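Local atomic coordinates of methylenetetrahydrofolate--tRNA-(uracil-5-)-methyltransferase TrmFO (Thermus thermophilus, PDB entry 3G5S), a protein that probably catalyses the FAD- and folate-dependent formation of 5-methyluridine at position 54 of tRNAs, with NADH or NADPH as reductant. Residues P190-E193 / E194-R197; G13-A16 / A17-L21; Y312-A315 / P316-L319. All coordinates share one frame; numbering follows the deposited sequence.

How the interactions relate
Along the chain the order is interaction 2, interaction 1, interaction 3, and none touches another. Interaction 2 lies within helix 11-22, the helix of a beta-alpha-beta unit whose strands 4-7 and 27-30 belong to the parallel sheet; its Gly13 is about 6 Å from FAD. Interactions 1 and 3 are both strand-to-helix junctions with a side-chain N-cap, one after strand 187-191, the other after strand 309-313. Between centres, interactions 2 and 3 are about 22 Å apart, 1 and 2 about 52 Å, 1 and 3 about 37 Å. Interaction 3 contributes Tyr312 to the glutathione pocket, whereas interaction 1 is peripheral, about 33 Å from the chain's centre and away from the annotated sites.

Interaction 1: P190-E193 / E194-R197; sequences PMTE and EEYR
Thr192 and Glu195 are brought together by complementary rotations: Thr192 holds OG1 between its backbone N and carbonyl carbon (chi1 62°), and Glu195 sets CG beside its own backbone N, then runs extended back past the helix start. The outcome is a capping box at the N-terminus of helix 193-205, with Thr192 as the N-cap where strand 187-191 gives way to helix. Two reciprocal bonds are the evidence. Glu195 N donates to Thr192 OG1 at 3.1 Å, and Thr192 N donates to Glu195 OE1 at 2.9 Å. The latter bond is nearly straight, with an N-H...O angle of 169°, although it reaches OE1 on the anti side and somewhat out of the carboxylate plane. Between these bonds the two side chains cross, placing Thr192 OG1 3.4 Å from Glu195 CG. The N-terminal end of the helix would probably favour the negative charge of Glu195.

Regular helical bonding begins at once: Tyr196 N donates to Thr192 O at 2.9 Å, and Arg197 N to Glu193 O, also at 2.9 Å. The strand side is tied into its sheet by backbone hydrogen bonding of Met191, a selenomethionine, with Ala258. Tyr196 leads away from the cap: Tyr196 OH is hydrogen-bonded to Tyr234 O, and the two rings meet edge-to-face; Leu237 and Leu238 of helix 236-239 also touch Tyr196.

One turn apart, the exposed side chains of Glu193 and Arg197 lie alongside each other and point the same way. Their carboxylate and guanidinium planes are turned 40° apart, so the pairing is not a flat, two-pronged one. It is a single long salt bridge, in which Glu193 OE2 comes to the guanidinium edge, 3.4 Å from Arg197 NH1.

Interaction 2: G13-A16 / A17-L21; sequences GSEA and AWTLL
Thr19 reaches back one helical turn onto Glu15, and its side chain can be followed atom by atom. Thr19 CB sits 3.5 Å from Ala16 O, beside the carbonyls of the preceding turn. From there Thr19 OG1 branches to the side of the backbone N (chi1 -51°), which directs it at Glu15 O, 2.8 Å away, as a donor. Glu15 O also accepts from Thr19 N at 3.0 Å, and the two donors arrive from opposite faces of its plane. Thr19 OG1 is an acceptor as well: a water donates to it at 2.8 Å and, with its other proton, to Glu15 OE2 at 2.7 Å.

A valine here would probably leave Glu15 O with its backbone donor alone and the bridging water without one of its two acceptors.

The Glu15 carboxylate is further gripped by Ser76 OG and the backbone N atoms of Leu77 and Val78, while its OE2 passes 3.9 Å from Trp18 CD1. Gly13, the last glycine of the GxGxxG pattern and a predicted FAD-binding residue, opens this stretch of the Rossmann-type helix. Around the helix, Thr19 packs on Phe351 and Leu355 of helix 343-361, Trp18 on Leu108 of helix 97-109, and Ala17, Leu20 and Leu21 on Val27 of strand 27-30.

Interaction 3: Y312-A315 / P316-L319; sequences YLNA and PRLL. With GSH (glutathione), chain C; EDO (1,2-ethanediol), chain F.
Arg317 CG lies over one face of the Asn314 amide, 3.6 Å from Asn314 CG, and Arg317 N comes from that same side to donate to Asn314 OD1 at 3.2 Å, above the carbonyl plane and not on a lone pair. Pro316 CD approaches Asn314 OD1 from the opposite side of the plane, at 3.3 Å. Asn314 ND2 donates to O2 of an ethanediol, probably from the crystallisation liquor, at 3.1 Å and also to Pro387 O, consistent with the assigned orientation of the amide. The ring of Tyr312, a residue of the glutathione pocket, has glutathione N1 near its plane, at the edge, where N1 donates to Tyr312 OH at 2.9 Å; Phe390 O is a second partner of this hydroxyl.

The Arg317 N to OD1 bond makes Asn314 the N-cap of helix 315-318. With CG anti to the backbone N (chi1 -166°), OD1 is carried to the helix start. The Asn314 backbone centres an inverse gamma turn leading out of strand 309-313. The short helix closes with Leu319 N donating to Ala315 O at 2.8 Å. Leu313 and Leu318 cross at about a right angle, CD2 of Leu313 meeting CD1 of Leu318 at 4.0 Å.

Interaction 1: P190-E193 / E194-R197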
ATOM      1  N   PRO A 190      18.689 -12.097 -18.610  1.00 13.77           N
ATOM      2  CA  PRO A 190      20.097 -11.851 -18.929  1.00 14.13           C
ATOM      3  C   PRO A 190      20.298 -10.724 -19.940  1.00 15.02           C
ATOM      4  O   PRO A 190      19.464 -10.498 -20.826  1.00 16.78           O
ATOM      5  CB  PRO A 190      20.564 -13.187 -19.507  1.00 15.03           C
ATOM      6  CG  PRO A 190      19.335 -13.821 -20.057  1.00 15.88           C
ATOM      7  CD  PRO A 190      18.200 -13.369 -19.175  1.00 14.60           C
HETATM    8  N   MSE A 191      21.441 -10.061 -19.810  0.61 15.57           N
HETATM    9  CA  MSE A 191      21.781  -8.879 -20.573  0.61 17.34           C
HETATM   10  C   MSE A 191      23.203  -9.020 -21.088  0.61 16.83           C
HETATM   11  O   MSE A 191      24.059  -9.579 -20.397  0.61 17.79           O
HETATM   12  CB  MSE A 191      21.723  -7.678 -19.647  0.61 18.91           C
HETATM   13  CG  MSE A 191      21.359  -6.412 -20.326  0.61 22.20           C
HETATM   14 SE   MSE A 191      20.918  -5.139 -18.974  0.61 24.84          SE
HETATM   15  CE  MSE A 191      19.493  -6.051 -18.137  0.61  8.28           C
ATOM     16  N   THR A 192      23.458  -8.508 -22.288  1.00 15.98           N
ATOM     17  CA  THR A 192      24.819  -8.433 -22.796  1.00 16.94           C
ATOM     18  C   THR A 192      25.492  -7.199 -22.214  1.00 16.96           C
ATOM     19  O   THR A 192      24.844  -6.338 -21.615  1.00 17.25           O
ATOM     20  CB  THR A 192      24.847  -8.277 -24.320  1.00 17.71           C
ATOM     21  OG1 THR A 192      24.194  -7.051 -24.671  1.00 18.66           O
ATOM     22  CG2 THR A 192      24.152  -9.450 -25.002  1.00 18.80           C
ATOM     23  N   GLU A 193      26.799  -7.104 -22.414  1.00 18.34           N
ATOM     24  CA  GLU A 193      27.545  -5.927 -21.999  1.00 19.37           C
ATOM     25  C   GLU A 193      27.000  -4.645 -22.639  1.00 19.87           C
ATOM     26  O   GLU A 193      26.900  -3.620 -21.975  1.00 19.77           O
ATOM     27  CB  GLU A 193      29.032  -6.105 -22.317  1.00 22.42           C
ATOM     28  CG  GLU A 193      29.957  -5.050 -21.717  1.00 25.01           C
ATOM     29  CD  GLU A 193      31.429  -5.367 -21.950  1.00 28.05           C
ATOM     30  OE1 GLU A 193      31.726  -6.341 -22.675  1.00 30.44           O
ATOM     31  OE2 GLU A 193      32.293  -4.642 -21.415  1.00 30.38           O
ATOM     32  N   GLU A 194      26.647  -4.686 -23.922  1.00 19.88           N
ATOM     33  CA  GLU A 194      26.100  -3.490 -24.564  1.00 20.81           C
ATOM     34  C   GLU A 194      24.741  -3.098 -23.990  1.00 19.45           C
ATOM     35  O   GLU A 194      24.456  -1.917 -23.802  1.00 20.62           O
ATOM     36  CB  GLU A 194      26.008  -3.657 -26.084  1.00 23.35           C
ATOM     37  CG  GLU A 194      25.123  -2.616 -26.788  1.00 25.43           C
ATOM     38  CD  GLU A 194      25.601  -1.175 -26.621  1.00 28.43           C
ATOM     39  OE1 GLU A 194      26.759  -0.962 -26.196  1.00 29.59           O
ATOM     40  OE2 GLU A 194      24.815  -0.248 -26.926  1.00 30.25           O
ATOM     41  N   GLU A 195      23.900  -4.084 -23.708  1.00 17.71           N
ATOM     42  CA  GLU A 195      22.609  -3.790 -23.103  1.00 17.46           C
ATOM     43  C   GLU A 195      22.789  -3.206 -21.707  1.00 17.00           C
ATOM     44  O   GLU A 195      22.080  -2.276 -21.315  1.00 17.07           O
ATOM     45  CB  GLU A 195      21.734  -5.039 -23.065  1.00 17.49           C
ATOM     46  CG  GLU A 195      21.258  -5.448 -24.447  1.00 18.05           C
ATOM     47  CD  GLU A 195      20.612  -6.819 -24.490  1.00 18.66           C
ATOM     48  OE1 GLU A 195      21.017  -7.704 -23.710  1.00 17.81           O
ATOM     49  OE2 GLU A 195      19.708  -7.017 -25.330  1.00 21.37           O
ATOM     50  N   TYR A 196      23.742  -3.748 -20.954  1.00 16.88           N
ATOM     51  CA  TYR A 196      24.048  -3.190 -19.645  1.00 16.37           C
ATOM     52  C   TYR A 196      24.535  -1.748 -19.759  1.00 17.30           C
ATOM     53  O   TYR A 196      24.107  -0.874 -19.013  1.00 17.60           O
ATOM     54  CB  TYR A 196      25.077  -4.036 -18.894  1.00 17.10           C
ATOM     55  CG  TYR A 196      25.533  -3.352 -17.630  1.00 16.32           C
ATOM     56  CD1 TYR A 196      24.699  -3.285 -16.521  1.00 15.09           C
ATOM     57  CD2 TYR A 196      26.776  -2.736 -17.555  1.00 16.75           C
ATOM     58  CE1 TYR A 196      25.099  -2.643 -15.370  1.00 15.19           C
ATOM     59  CE2 TYR A 196      27.185  -2.091 -16.401  1.00 16.19           C
ATOM     60  CZ  TYR A 196      26.341  -2.050 -15.312  1.00 15.18           C
ATOM     61  OH  TYR A 196      26.718  -1.411 -14.158  1.00 15.53           O
ATOM     62  N   ARG A 197      25.435  -1.492 -20.701  1.00 19.14           N
ATOM     63  CA  ARG A 197      25.958  -0.143 -20.875  1.00 21.02           C
ATOM     64  C   ARG A 197      24.852   0.882 -21.179  1.00 20.53           C
ATOM     65  O   ARG A 197      24.841   1.968 -20.599  1.00 21.06           O
ATOM     66  CB  ARG A 197      27.068  -0.117 -21.934  1.00 23.79           C
ATOM     67  CG  ARG A 197      28.253  -1.038 -21.602  1.00 27.11           C
ATOM     68  CD  ARG A 197      29.487  -0.750 -22.465  1.00 28.93           C
ATOM     69  NE  ARG A 197      30.357   0.261 -21.869  1.00 31.49           N
ATOM     70  CZ  ARG A 197      31.512  -0.004 -21.264  1.00 31.77           C
ATOM     71  NH1 ARG A 197      31.950  -1.254 -21.177  1.00 31.77           N
ATOM     72  NH2 ARG A 197      32.235   0.980 -20.746  1.00 32.52           N
TER

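Interaction 2: G13-A16 / A17-L21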
ATOM      1  N   GLY A  13      -7.559   6.330  10.743  1.00  9.19           N
ATOM      2  CA  GLY A  13      -8.194   6.373  12.042  1.00  9.62           C
ATOM      3  C   GLY A  13      -9.526   7.091  11.983  1.00  9.66           C
ATOM      4  O   GLY A  13     -10.478   6.715  12.676  1.00 10.12           O
ATOM      5  N   SER A  14      -9.610   8.132  11.157  1.00  9.97           N
ATOM      6  CA  SER A  14     -10.868   8.844  11.022  1.00 10.04           C
ATOM      7  C   SER A  14     -11.942   7.919  10.452  1.00  9.75           C
ATOM      8  O   SER A  14     -13.082   7.904  10.934  1.00 10.51           O
ATOM      9  CB  SER A  14     -10.705  10.083  10.142  1.00 11.05           C
ATOM     10  OG  SER A  14      -9.896  11.068  10.769  1.00 11.80           O
ATOM     11  N   GLU A  15     -11.589   7.151   9.425  1.00  9.72           N
ATOM     12  CA  GLU A  15     -12.555   6.233   8.851  1.00  9.70           C
ATOM     13  C   GLU A  15     -12.891   5.083   9.799  1.00  9.20           C
ATOM     14  O   GLU A  15     -14.048   4.670   9.889  1.00  9.87           O
ATOM     15  CB  GLU A  15     -12.085   5.690   7.503  1.00 10.45           C
ATOM     16  CG  GLU A  15     -13.216   5.060   6.723  1.00 11.08           C
ATOM     17  CD  GLU A  15     -14.192   6.097   6.195  1.00 11.11           C
ATOM     18  OE1 GLU A  15     -13.785   6.876   5.302  1.00 11.95           O
ATOM     19  OE2 GLU A  15     -15.362   6.137   6.655  1.00 11.79           O
ATOM     20  N   ALA A  16     -11.892   4.565  10.507  1.00  9.35           N
ATOM     21  CA  ALA A  16     -12.155   3.509  11.478  1.00  9.64           C
ATOM     22  C   ALA A  16     -13.142   3.995  12.539  1.00  9.88           C
ATOM     23  O   ALA A  16     -14.117   3.306  12.864  1.00 10.01           O
ATOM     24  CB  ALA A  16     -10.860   3.039  12.128  1.00  9.89           C
ATOM     25  N   ALA A  17     -12.885   5.186  13.079  1.00  9.84           N
ATOM     26  CA  ALA A  17     -13.768   5.771  14.081  1.00 10.69           C
ATOM     27  C   ALA A  17     -15.181   5.928  13.536  1.00 10.35           C
ATOM     28  O   ALA A  17     -16.150   5.583  14.205  1.00 11.02           O
ATOM     29  CB  ALA A  17     -13.222   7.110  14.560  1.00 11.31           C
ATOM     30  N   TRP A  18     -15.307   6.444  12.319  1.00 10.78           N
ATOM     31  CA  TRP A  18     -16.631   6.658  11.757  1.00 11.10           C
ATOM     32  C   TRP A  18     -17.391   5.341  11.619  1.00 10.52           C
ATOM     33  O   TRP A  18     -18.603   5.279  11.846  1.00 11.49           O
ATOM     34  CB  TRP A  18     -16.508   7.345  10.400  1.00 11.46           C
ATOM     35  CG  TRP A  18     -17.801   7.851   9.861  1.00 12.22           C
ATOM     36  CD1 TRP A  18     -18.424   7.454   8.714  1.00 12.86           C
ATOM     37  CD2 TRP A  18     -18.621   8.878  10.431  1.00 13.46           C
ATOM     38  NE1 TRP A  18     -19.591   8.164   8.542  1.00 14.16           N
ATOM     39  CE2 TRP A  18     -19.733   9.045   9.582  1.00 15.10           C
ATOM     40  CE3 TRP A  18     -18.528   9.664  11.586  1.00 14.58           C
ATOM     41  CZ2 TRP A  18     -20.742   9.969   9.851  1.00 17.15           C
ATOM     42  CZ3 TRP A  18     -19.528  10.584  11.849  1.00 16.67           C
ATOM     43  CH2 TRP A  18     -20.621  10.727  10.986  1.00 17.95           C
ATOM     44  N   THR A  19     -16.683   4.288  11.232  1.00 10.23           N
ATOM     45  CA  THR A  19     -17.319   2.992  11.047  1.00 10.37           C
ATOM     46  C   THR A  19     -17.869   2.460  12.372  1.00 10.18           C
ATOM     47  O   THR A  19     -19.008   1.990  12.454  1.00 11.11           O
ATOM     48  CB  THR A  19     -16.331   1.983  10.431  1.00 11.39           C
ATOM     49  OG1 THR A  19     -15.714   2.553   9.270  1.00 11.98           O
ATOM     50  CG2 THR A  19     -17.046   0.707  10.029  1.00 11.83           C
ATOM     51  N   LEU A  20     -17.048   2.544  13.412  1.00 10.20           N
ATOM     52  CA  LEU A  20     -17.476   2.160  14.744  1.00 10.78           C
ATOM     53  C   LEU A  20     -18.709   2.959  15.176  1.00 10.70           C
ATOM     54  O   LEU A  20     -19.699   2.391  15.647  1.00 11.57           O
ATOM     55  CB  LEU A  20     -16.321   2.370  15.714  1.00 10.90           C
ATOM     56  CG  LEU A  20     -15.243   1.285  15.670  1.00 10.96           C
ATOM     57  CD1 LEU A  20     -13.856   1.858  15.929  1.00 11.42           C
ATOM     58  CD2 LEU A  20     -15.560   0.194  16.671  1.00 11.28           C
ATOM     59  N   LEU A  21     -18.647   4.274  15.009  1.00 10.77           N
ATOM     60  CA  LEU A  21     -19.734   5.146  15.433  1.00 12.28           C
ATOM     61  C   LEU A  21     -21.033   4.825  14.696  1.00 12.59           C
ATOM     62  O   LEU A  21     -22.109   4.806  15.299  1.00 14.08           O
ATOM     63  CB  LEU A  21     -19.346   6.614  15.245  1.00 12.41           C
ATOM     64  CG  LEU A  21     -18.151   7.083  16.081  1.00 12.92           C
ATOM     65  CD1 LEU A  21     -17.652   8.440  15.608  1.00 14.88           C
ATOM     66  CD2 LEU A  21     -18.507   7.121  17.566  1.00 12.98           C
TER
HETATM   67  O   HOH W   1     -17.092   4.363   7.718  1.00 14.79           O

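Interaction 3: Y312-A315 / P316-L319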
ATOM      1  N   TYR A 312       6.048   1.056   9.098  1.00 10.66           N
ATOM      2  CA  TYR A 312       5.006   0.088   8.805  1.00 10.64           C
ATOM      3  C   TYR A 312       5.362  -1.295   9.334  1.00 10.79           C
ATOM      4  O   TYR A 312       6.529  -1.615   9.567  1.00 11.75           O
ATOM      5  CB  TYR A 312       4.698   0.045   7.291  1.00 10.47           C
ATOM      6  CG  TYR A 312       5.798  -0.572   6.453  1.00 10.29           C
ATOM      7  CD1 TYR A 312       6.951   0.140   6.144  1.00 11.55           C
ATOM      8  CD2 TYR A 312       5.689  -1.869   5.972  1.00 10.77           C
ATOM      9  CE1 TYR A 312       7.960  -0.427   5.383  1.00 11.87           C
ATOM     10  CE2 TYR A 312       6.693  -2.442   5.207  1.00 11.57           C
ATOM     11  CZ  TYR A 312       7.832  -1.716   4.916  1.00 11.32           C
ATOM     12  OH  TYR A 312       8.849  -2.266   4.162  1.00 12.27           O
ATOM     13  N   LEU A 313       4.328  -2.104   9.510  1.00 10.23           N
ATOM     14  CA  LEU A 313       4.447  -3.467   9.997  1.00 10.93           C
ATOM     15  C   LEU A 313       4.572  -4.497   8.886  1.00 10.68           C
ATOM     16  O   LEU A 313       4.105  -4.286   7.759  1.00 10.92           O
ATOM     17  CB  LEU A 313       3.209  -3.817  10.815  1.00 12.09           C
ATOM     18  CG  LEU A 313       3.023  -2.986  12.080  1.00 13.37           C
ATOM     19  CD1 LEU A 313       1.632  -3.203  12.628  1.00 14.73           C
ATOM     20  CD2 LEU A 313       4.082  -3.334  13.126  1.00 15.55           C
ATOM     21  N   ASN A 314       5.180  -5.628   9.226  1.00 10.84           N
ATOM     22  CA  ASN A 314       5.202  -6.767   8.337  1.00 10.77           C
ATOM     23  C   ASN A 314       3.836  -7.428   8.376  1.00 10.33           C
ATOM     24  O   ASN A 314       3.572  -8.313   9.188  1.00 11.19           O
ATOM     25  CB  ASN A 314       6.299  -7.753   8.732  1.00 11.66           C
ATOM     26  CG  ASN A 314       6.568  -8.752   7.639  1.00 12.33           C
ATOM     27  OD1 ASN A 314       5.636  -9.380   7.132  1.00 13.00           O
ATOM     28  ND2 ASN A 314       7.828  -8.881   7.239  1.00 13.41           N
ATOM     29  N   ALA A 315       2.951  -6.965   7.506  1.00 10.49           N
ATOM     30  CA  ALA A 315       1.578  -7.445   7.508  1.00 10.22           C
ATOM     31  C   ALA A 315       1.470  -8.959   7.311  1.00 10.45           C
ATOM     32  O   ALA A 315       0.729  -9.613   8.035  1.00 11.03           O
ATOM     33  CB  ALA A 315       0.725  -6.684   6.501  1.00 11.59           C
ATOM     34  N   PRO A 316       2.214  -9.538   6.348  1.00 10.67           N
ATOM     35  CA  PRO A 316       2.015 -10.980   6.170  1.00 12.17           C
ATOM     36  C   PRO A 316       2.401 -11.792   7.405  1.00 13.62           C
ATOM     37  O   PRO A 316       1.803 -12.840   7.654  1.00 17.67           O
ATOM     38  CB  PRO A 316       2.926 -11.321   4.983  1.00 13.84           C
ATOM     39  CG  PRO A 316       3.078 -10.046   4.241  1.00 14.77           C
ATOM     40  CD  PRO A 316       3.014  -8.946   5.260  1.00 11.40           C
ATOM     41  N   ARG A 317       3.371 -11.315   8.176  1.00 11.98           N
ATOM     42  CA  ARG A 317       3.763 -12.028   9.387  1.00 12.03           C
ATOM     43  C   ARG A 317       2.826 -11.763  10.561  1.00 12.37           C
ATOM     44  O   ARG A 317       2.691 -12.611  11.433  1.00 15.21           O
ATOM     45  CB  ARG A 317       5.189 -11.655   9.787  1.00 14.27           C
ATOM     46  CG  ARG A 317       6.266 -12.150   8.833  1.00 15.92           C
ATOM     47  CD  ARG A 317       6.227 -13.668   8.638  1.00 19.88           C
ATOM     48  NE  ARG A 317       6.440 -14.416   9.874  1.00 24.42           N
ATOM     49  CZ  ARG A 317       7.632 -14.754  10.349  1.00 25.35           C
ATOM     50  NH1 ARG A 317       8.732 -14.401   9.698  1.00 26.21           N
ATOM     51  NH2 ARG A 317       7.725 -15.439  11.483  1.00 26.16           N
ATOM     52  N   LEU A 318       2.197 -10.592  10.595  1.00 11.48           N
ATOM     53  CA  LEU A 318       1.484 -10.143  11.793  1.00 11.78           C
ATOM     54  C   LEU A 318      -0.034 -10.066  11.694  1.00 10.59           C
ATOM     55  O   LEU A 318      -0.705 -10.177  12.715  1.00 11.74           O
ATOM     56  CB  LEU A 318       1.990  -8.778  12.239  1.00 12.21           C
ATOM     57  CG  LEU A 318       3.452  -8.700  12.671  1.00 13.21           C
ATOM     58  CD1 LEU A 318       3.783  -7.286  13.121  1.00 14.20           C
ATOM     59  CD2 LEU A 318       3.791  -9.719  13.762  1.00 15.32           C
ATOM     60  N   LEU A 319      -0.564  -9.820  10.493  1.00 10.41           N
ATOM     61  CA  LEU A 319      -1.980  -9.492  10.313  1.00 10.22           C
ATOM     62  C   LEU A 319      -2.735 -10.507   9.470  1.00 10.96           C
ATOM     63  O   LEU A 319      -2.203 -11.055   8.505  1.00 12.72           O
ATOM     64  CB  LEU A 319      -2.133  -8.117   9.645  1.00 10.51           C
ATOM     65  CG  LEU A 319      -1.467  -6.924  10.335  1.00 11.38           C
ATOM     66  CD1 LEU A 319      -1.643  -5.654   9.512  1.00 12.49           C
ATOM     67  CD2 LEU A 319      -2.016  -6.723  11.740  1.00 12.09           C
TER
HETATM   68  N1  GSH C 445      11.747  -1.832   4.085  1.00 19.92           N
HETATM   69  CA1 GSH C 445      11.940  -3.092   4.778  0.85 23.74           C
HETATM   70  C1  GSH C 445      13.004  -3.016   5.862  0.96 25.82           C
HETATM   71  O11 GSH C 445      13.560  -1.773   6.167  0.79 27.54           O
HETATM   72  O12 GSH C 445      13.134  -3.924   6.615  0.75 27.37           O
HETATM   73  CB1 GSH C 445      12.135  -4.286   3.848  0.92 22.02           C
HETATM   74  CG1 GSH C 445      13.537  -4.541   3.308  0.85 20.65           C
HETATM   75  CD1 GSH C 445      14.112  -3.559   2.290  0.78 20.34           C
HETATM   76  OE1 GSH C 445      13.609  -2.507   2.059  0.78 20.94           O
HETATM   77  N2  GSH C 445      15.296  -3.970   1.589  0.76 20.07           N
HETATM   78  CA2 GSH C 445      15.841  -3.163   0.544  0.90 19.80           C
HETATM   79  C2  GSH C 445      15.579  -3.752  -0.839  0.89 19.19           C
HETATM   80  O2  GSH C 445      16.301  -4.584  -1.280  0.89 21.38           O
HETATM   81  CB2 GSH C 445      17.322  -2.990   0.835  0.88 20.69           C
HETATM   82  SG2 GSH C 445      18.221  -1.817  -0.200  0.80 22.26           S
HETATM   83  N3  GSH C 445      14.759  -2.966  -1.740  0.92 17.58           N
HETATM   84  CA3 GSH C 445      14.620  -3.381  -3.119  0.92 18.08           C
HETATM   85  C3  GSH C 445      13.706  -4.581  -3.322  0.83 18.59           C
HETATM   86  O31 GSH C 445      13.901  -5.394  -4.170  0.90 19.09           O
HETATM   87  O32 GSH C 445      12.805  -4.826  -2.305  0.80 19.48           O
HETATM   88  C1  EDO F 448       8.720  -5.031   6.997  1.00 16.44           C
HETATM   89  O1  EDO F 448       9.506  -5.615   5.955  1.00 18.38           O
HETATM   90  C2  EDO F 448       9.431  -5.273   8.321  1.00 15.85           C
HETATM   91  O2  EDO F 448       9.510  -6.685   8.538  1.00 14.66           O